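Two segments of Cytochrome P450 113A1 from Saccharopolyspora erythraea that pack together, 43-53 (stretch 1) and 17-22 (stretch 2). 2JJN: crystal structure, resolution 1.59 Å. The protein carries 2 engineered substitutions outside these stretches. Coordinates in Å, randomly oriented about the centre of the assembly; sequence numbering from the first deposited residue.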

ATOM      1  N   VAL A  43      -5.980   9.804 -21.476  1.00 11.38           N
ATOM      2  CA  VAL A  43      -6.434  10.761 -20.420  1.00 11.57           C
ATOM      3  C   VAL A  43      -7.934  10.826 -20.546  1.00 12.12           C
ATOM      4  O   VAL A  43      -8.446  11.329 -21.560  1.00 13.62           O
ATOM      5  CB  VAL A  43      -5.792  12.154 -20.610  1.00 12.75           C
ATOM      6  CG1 VAL A  43      -6.275  13.111 -19.528  1.00 13.67           C
ATOM      7  CG2 VAL A  43      -4.274  12.027 -20.589  1.00 13.92           C
ATOM      8  N   TRP A  44      -8.649  10.346 -19.525  1.00 11.26           N
ATOM      9  CA  TRP A  44     -10.067  10.052 -19.679  1.00 10.81           C
ATOM     10  C   TRP A  44     -10.848  10.704 -18.531  1.00 10.56           C
ATOM     11  O   TRP A  44     -10.417  10.663 -17.378  1.00 12.51           O
ATOM     12  CB  TRP A  44     -10.282   8.528 -19.598  1.00 11.08           C
ATOM     13  CG  TRP A  44     -11.706   8.124 -19.633  1.00 10.99           C
ATOM     14  CD1 TRP A  44     -12.601   8.347 -20.645  1.00 13.61           C
ATOM     15  CD2 TRP A  44     -12.393   7.370 -18.628  1.00 12.39           C
ATOM     16  NE1 TRP A  44     -13.844   7.809 -20.294  1.00 15.47           N
ATOM     17  CE2 TRP A  44     -13.729   7.192 -19.071  1.00 14.22           C
ATOM     18  CE3 TRP A  44     -12.014   6.852 -17.394  1.00 14.65           C
ATOM     19  CZ2 TRP A  44     -14.697   6.491 -18.289  1.00 14.62           C
ATOM     20  CZ3 TRP A  44     -12.953   6.175 -16.617  1.00 13.66           C
ATOM     21  CH2 TRP A  44     -14.289   6.010 -17.064  1.00 14.23           C
ATOM     22  N   GLN A  45     -12.009  11.283 -18.838  1.00  9.36           N
ATOM     23  CA  GLN A  45     -12.831  11.948 -17.834  1.00 10.45           C
ATOM     24  C   GLN A  45     -14.053  11.088 -17.615  1.00 11.25           C
ATOM     25  O   GLN A  45     -14.766  10.767 -18.571  1.00 12.60           O
ATOM     26  CB  GLN A  45     -13.279  13.294 -18.419  1.00  9.98           C
ATOM     27  CG  GLN A  45     -14.153  14.104 -17.463  1.00 11.00           C
ATOM     28  CD  GLN A  45     -14.721  15.367 -18.107  1.00 10.28           C
ATOM     29  OE1 GLN A  45     -15.052  16.397 -17.421  1.00 14.96           O
ATOM     30  NE2 GLN A  45     -14.860  15.323 -19.393  1.00  7.56           N
ATOM     31  N   ASP A  46     -14.278  10.662 -16.375  1.00 11.13           N
ATOM     32  CA  ASP A  46     -15.412   9.809 -16.039  1.00 11.48           C
ATOM     33  C   ASP A  46     -16.706  10.568 -15.746  1.00 11.69           C
ATOM     34  O   ASP A  46     -16.749  11.807 -15.824  1.00 12.90           O
ATOM     35  CB  ASP A  46     -15.049   8.779 -14.945  1.00 13.50           C
ATOM     36  CG  ASP A  46     -14.957   9.364 -13.549  1.00 12.18           C
ATOM     37  OD1 ASP A  46     -15.506  10.480 -13.311  1.00 12.75           O
ATOM     38  OD2 ASP A  46     -14.338   8.646 -12.714  1.00 10.56           O
ATOM     39  N   ARG A  47     -17.756   9.796 -15.419  1.00 13.13           N
ATOM     40  CA  ARG A  47     -19.077  10.440 -15.263  1.00 14.87           C
ATOM     41  C   ARG A  47     -19.169  11.325 -14.032  1.00 15.25           C
ATOM     42  O   ARG A  47     -20.154  12.102 -13.879  1.00 16.17           O
ATOM     43  CB  ARG A  47     -20.180   9.379 -15.242  1.00 16.55           C
ATOM     44  CG  ARG A  47     -20.187   8.508 -14.018  1.00 20.72           C
ATOM     45  CD  ARG A  47     -21.471   7.630 -14.078  1.00 28.80           C
ATOM     46  NE  ARG A  47     -21.924   7.188 -12.779  1.00 37.09           N
ATOM     47  CZ  ARG A  47     -23.133   7.413 -12.259  1.00 38.64           C
ATOM     48  NH1 ARG A  47     -24.060   8.092 -12.929  1.00 41.37           N
ATOM     49  NH2 ARG A  47     -23.425   6.924 -11.056  1.00 40.41           N
ATOM     50  N   TYR A  48     -18.200  11.194 -13.123  1.00 14.84           N
ATOM     51  CA  TYR A  48     -18.182  12.037 -11.924  1.00 14.91           C
ATOM     52  C   TYR A  48     -17.295  13.249 -12.139  1.00 15.49           C
ATOM     53  O   TYR A  48     -17.092  14.024 -11.220  1.00 16.53           O
ATOM     54  CB  TYR A  48     -17.666  11.237 -10.736  1.00 16.04           C
ATOM     55  CG  TYR A  48     -18.446   9.973 -10.477  1.00 17.31           C
ATOM     56  CD1 TYR A  48     -17.893   8.745 -10.735  1.00 21.37           C
ATOM     57  CD2 TYR A  48     -19.771  10.038 -10.022  1.00 22.64           C
ATOM     58  CE1 TYR A  48     -18.616   7.565 -10.521  1.00 23.61           C
ATOM     59  CE2 TYR A  48     -20.495   8.881  -9.808  1.00 22.59           C
ATOM     60  CZ  TYR A  48     -19.903   7.653 -10.062  1.00 23.23           C
ATOM     61  OH  TYR A  48     -20.609   6.483  -9.880  1.00 27.95           O
ATOM     62  N   GLY A  49     -16.740  13.394 -13.355  1.00 12.72           N
ATOM     63  CA  GLY A  49     -15.817  14.527 -13.623  1.00 12.65           C
ATOM     64  C   GLY A  49     -14.438  14.312 -13.027  1.00 11.72           C
ATOM     65  O   GLY A  49     -13.674  15.269 -12.856  1.00 13.17           O
ATOM     66  N   VAL A  50     -14.117  13.045 -12.757  1.00 12.73           N
ATOM     67  CA  VAL A  50     -12.787  12.653 -12.266  1.00 12.00           C
ATOM     68  C   VAL A  50     -11.981  12.180 -13.463  1.00 12.84           C
ATOM     69  O   VAL A  50     -12.487  11.460 -14.310  1.00 11.97           O
ATOM     70  CB  VAL A  50     -12.898  11.510 -11.226  1.00 14.34           C
ATOM     71  CG1 VAL A  50     -11.512  11.066 -10.822  1.00 13.96           C
ATOM     72  CG2 VAL A  50     -13.650  12.003 -10.011  1.00 14.14           C
ATOM     73  N   TRP A  51     -10.721  12.598 -13.527  1.00 11.12           N
ATOM     74  CA  TRP A  51      -9.893  12.301 -14.685  1.00 11.17           C
ATOM     75  C   TRP A  51      -8.966  11.169 -14.339  1.00 12.63           C
ATOM     76  O   TRP A  51      -8.729  10.850 -13.123  1.00 15.10           O
ATOM     77  CB  TRP A  51      -9.070  13.548 -15.035  1.00 11.21           C
ATOM     78  CG  TRP A  51      -9.963  14.631 -15.603  1.00 10.67           C
ATOM     79  CD1 TRP A  51     -10.830  15.447 -14.913  1.00 11.06           C
ATOM     80  CD2 TRP A  51     -10.117  14.966 -16.982  1.00 10.22           C
ATOM     81  NE1 TRP A  51     -11.495  16.292 -15.782  1.00 11.62           N
ATOM     82  CE2 TRP A  51     -11.072  16.021 -17.058  1.00 11.70           C
ATOM     83  CE3 TRP A  51      -9.532  14.477 -18.177  1.00 12.17           C
ATOM     84  CZ2 TRP A  51     -11.448  16.614 -18.269  1.00 10.85           C
ATOM     85  CZ3 TRP A  51      -9.892  15.083 -19.383  1.00 10.86           C
ATOM     86  CH2 TRP A  51     -10.831  16.153 -19.416  1.00 12.06           C
ATOM     87  N   HIS A  52      -8.568  10.444 -15.364  1.00  9.93           N
ATOM     88  CA  HIS A  52      -7.765   9.257 -15.159  1.00  9.85           C
ATOM     89  C   HIS A  52      -6.620   9.285 -16.172  1.00 10.84           C
ATOM     90  O   HIS A  52      -6.849   9.548 -17.373  1.00 11.29           O
ATOM     91  CB  HIS A  52      -8.625   8.029 -15.476  1.00 10.99           C
ATOM     92  CG  HIS A  52      -9.749   7.865 -14.517  1.00 10.71           C
ATOM     93  ND1 HIS A  52      -9.677   7.023 -13.421  1.00 12.90           N
ATOM     94  CD2 HIS A  52     -10.967   8.459 -14.476  1.00 11.27           C
ATOM     95  CE1 HIS A  52     -10.819   7.112 -12.741  1.00 14.41           C
ATOM     96  NE2 HIS A  52     -11.620   7.958 -13.369  1.00 10.82           N
ATOM     97  N   VAL A  53      -5.426   8.926 -15.694  1.00  9.80           N
ATOM     98  CA  VAL A  53      -4.222   9.018 -16.517  1.00 10.22           C
ATOM     99  C   VAL A  53      -3.612   7.614 -16.581  1.00  9.75           C
ATOM    100  O   VAL A  53      -3.353   6.997 -15.540  1.00 10.60           O
ATOM    101  CB  VAL A  53      -3.258  10.029 -15.902  1.00 10.11           C
ATOM    102  CG1 VAL A  53      -1.936  10.005 -16.653  1.00 11.01           C
ATOM    103  CG2 VAL A  53      -3.920  11.422 -16.026  1.00 12.22           C
TER
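Stretch 2 (17-22) TIDEVP

Stretch 1 is a hairpin: strands 43-45 and 51-53 pair through Trp44 N to His52 O (2.9 Å) and His52 N to Trp44 O (2.7 Å), and a type I turn from Asp46 to Gly49 is closed by Gly49 N to Asp46 O at 2.9 Å. Stretch 2 has no regular helix or strand. It crosses the turn end of the hairpin as an irregular segment; Asp19 departs from extended geometry (phi/psi -124/26), whereas Glu20 (-148/155) and Val21 (-56/145) are more open. The closest CA pair is Arg47 with Asp19, 5.2 Å apart, and from there the chain runs on to place Val21 beside Trp44 and His52. The contact buries 382 Å², both sides summed.

Two direct hydrogen bonds fix the position. Arg47 N donates to Asp19 O at 2.8 Å with an N-H...O angle of 152°, joining the backbones, and Tyr48 OH donates to Glu20 OE1 at 3.0 Å. A water adds a third link, accepting from Val21 N (3.0 Å) and donating to Asp46 OD2 (2.8 Å). That carboxylate is held in place by the hairpin itself: OD1 of Asp46 accepts from Tyr48 N (2.8 Å) and Val50 N (3.0 Å), and OD2 of Asp46 from His52 NE2 (2.9 Å).

Charge pairing centres on Arg47. Its NE forms a salt bridge with Glu20 OE2 at 3.5 Å, while Asp19 OD1, 4.4 Å from Arg47 NE and well out of the guanidinium plane, contributes charge proximity alone.

Apolar packing rests on the edge of the Trp44 ring, where CH2 of Trp44 lies 3.5 Å from Glu20 CA and CZ3 of Trp44 lies 3.7 Å from Val21 CG1. The same Val21 CG1 approaches His52 CE1 to 3.3 Å, so one methyl touches both aromatic side chains.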

ATOM      1  N   THR A  17     -22.901   5.713 -21.002  1.00 48.71           N
ATOM      2  CA  THR A  17     -21.945   4.792 -21.675  1.00 48.37           C
ATOM      3  C   THR A  17     -21.414   3.774 -20.681  1.00 47.57           C
ATOM      4  O   THR A  17     -22.160   3.266 -19.832  1.00 47.94           O
ATOM      5  CB  THR A  17     -20.734   5.564 -22.264  1.00 48.70           C
ATOM      6  OG1 THR A  17     -21.181   6.766 -22.908  1.00 50.20           O
ATOM      7  CG2 THR A  17     -20.010   4.699 -23.283  1.00 49.34           C
ATOM      8  N   ILE A  18     -20.253   3.254 -20.959  1.00 45.97           N
ATOM      9  CA  ILE A  18     -19.361   2.885 -19.867  1.00 44.25           C
ATOM     10  C   ILE A  18     -18.536   4.079 -19.401  1.00 44.90           C
ATOM     11  O   ILE A  18     -17.512   4.410 -19.998  1.00 41.73           O
ATOM     12  CB  ILE A  18     -18.410   1.745 -20.277  1.00 47.74           C
ATOM     13  CG1 ILE A  18     -17.540   2.175 -21.459  1.00 45.81           C
ATOM     14  CG2 ILE A  18     -19.199   0.491 -20.619  1.00 41.98           C
ATOM     15  CD1 ILE A  18     -16.838   1.027 -22.150  1.00 43.13           C
ATOM     16  N   ASP A  19     -18.976   4.744 -18.299  1.00 38.01           N
ATOM     17  CA  ASP A  19     -18.459   6.049 -17.945  1.00 35.09           C
ATOM     18  C   ASP A  19     -17.913   6.001 -16.539  1.00 32.40           C
ATOM     19  O   ASP A  19     -17.853   7.011 -15.841  1.00 25.40           O
ATOM     20  CB  ASP A  19     -19.542   7.110 -18.141  1.00 36.35           C
ATOM     21  CG  ASP A  19     -20.877   6.706 -17.534  1.00 38.77           C
ATOM     22  OD1 ASP A  19     -20.931   5.691 -16.794  1.00 42.50           O
ATOM     23  OD2 ASP A  19     -21.865   7.412 -17.799  1.00 39.20           O
ATOM     24  N   GLU A  20     -17.515   4.796 -16.123  1.00 31.03           N
ATOM     25  CA  GLU A  20     -16.659   4.671 -14.933  1.00 32.65           C
ATOM     26  C   GLU A  20     -15.716   3.458 -15.073  1.00 31.90           C
ATOM     27  O   GLU A  20     -15.967   2.530 -15.858  1.00 31.45           O
ATOM     28  CB  GLU A  20     -17.461   4.741 -13.618  1.00 32.54           C
ATOM     29  CG  GLU A  20     -18.806   4.001 -13.646  1.00 35.18           C
ATOM     30  CD  GLU A  20     -19.605   4.099 -12.337  1.00 34.75           C
ATOM     31  OE1 GLU A  20     -19.009   4.300 -11.252  1.00 38.00           O
ATOM     32  OE2 GLU A  20     -20.841   3.933 -12.409  1.00 39.89           O
ATOM     33  N   VAL A  21     -14.586   3.511 -14.380  1.00 32.04           N
ATOM     34  CA  VAL A  21     -13.593   2.462 -14.501  1.00 32.02           C
ATOM     35  C   VAL A  21     -14.237   1.111 -14.171  1.00 30.30           C
ATOM     36  O   VAL A  21     -15.107   1.050 -13.286  1.00 31.20           O
ATOM     37  CB  VAL A  21     -12.366   2.712 -13.589  1.00 31.97           C
ATOM     38  CG1 VAL A  21     -11.816   4.130 -13.788  1.00 33.63           C
ATOM     39  CG2 VAL A  21     -12.721   2.486 -12.120  1.00 34.40           C
ATOM     40  N   PRO A  22     -13.815   0.026 -14.861  1.00 28.91           N
ATOM     41  CA  PRO A  22     -14.277  -1.301 -14.405  1.00 27.79           C
ATOM     42  C   PRO A  22     -13.775  -1.609 -12.977  1.00 26.97           C
ATOM     43  O   PRO A  22     -12.826  -0.964 -12.499  1.00 27.73           O
ATOM     44  CB  PRO A  22     -13.664  -2.277 -15.426  1.00 27.28           C
ATOM     45  CG  PRO A  22     -13.287  -1.459 -16.610  1.00 27.51           C
ATOM     46  CD  PRO A  22     -12.975  -0.065 -16.073  1.00 28.25           C
TER
HETATM   47  O   HOH W   1     -14.878   5.927 -12.550  1.00 21.45           O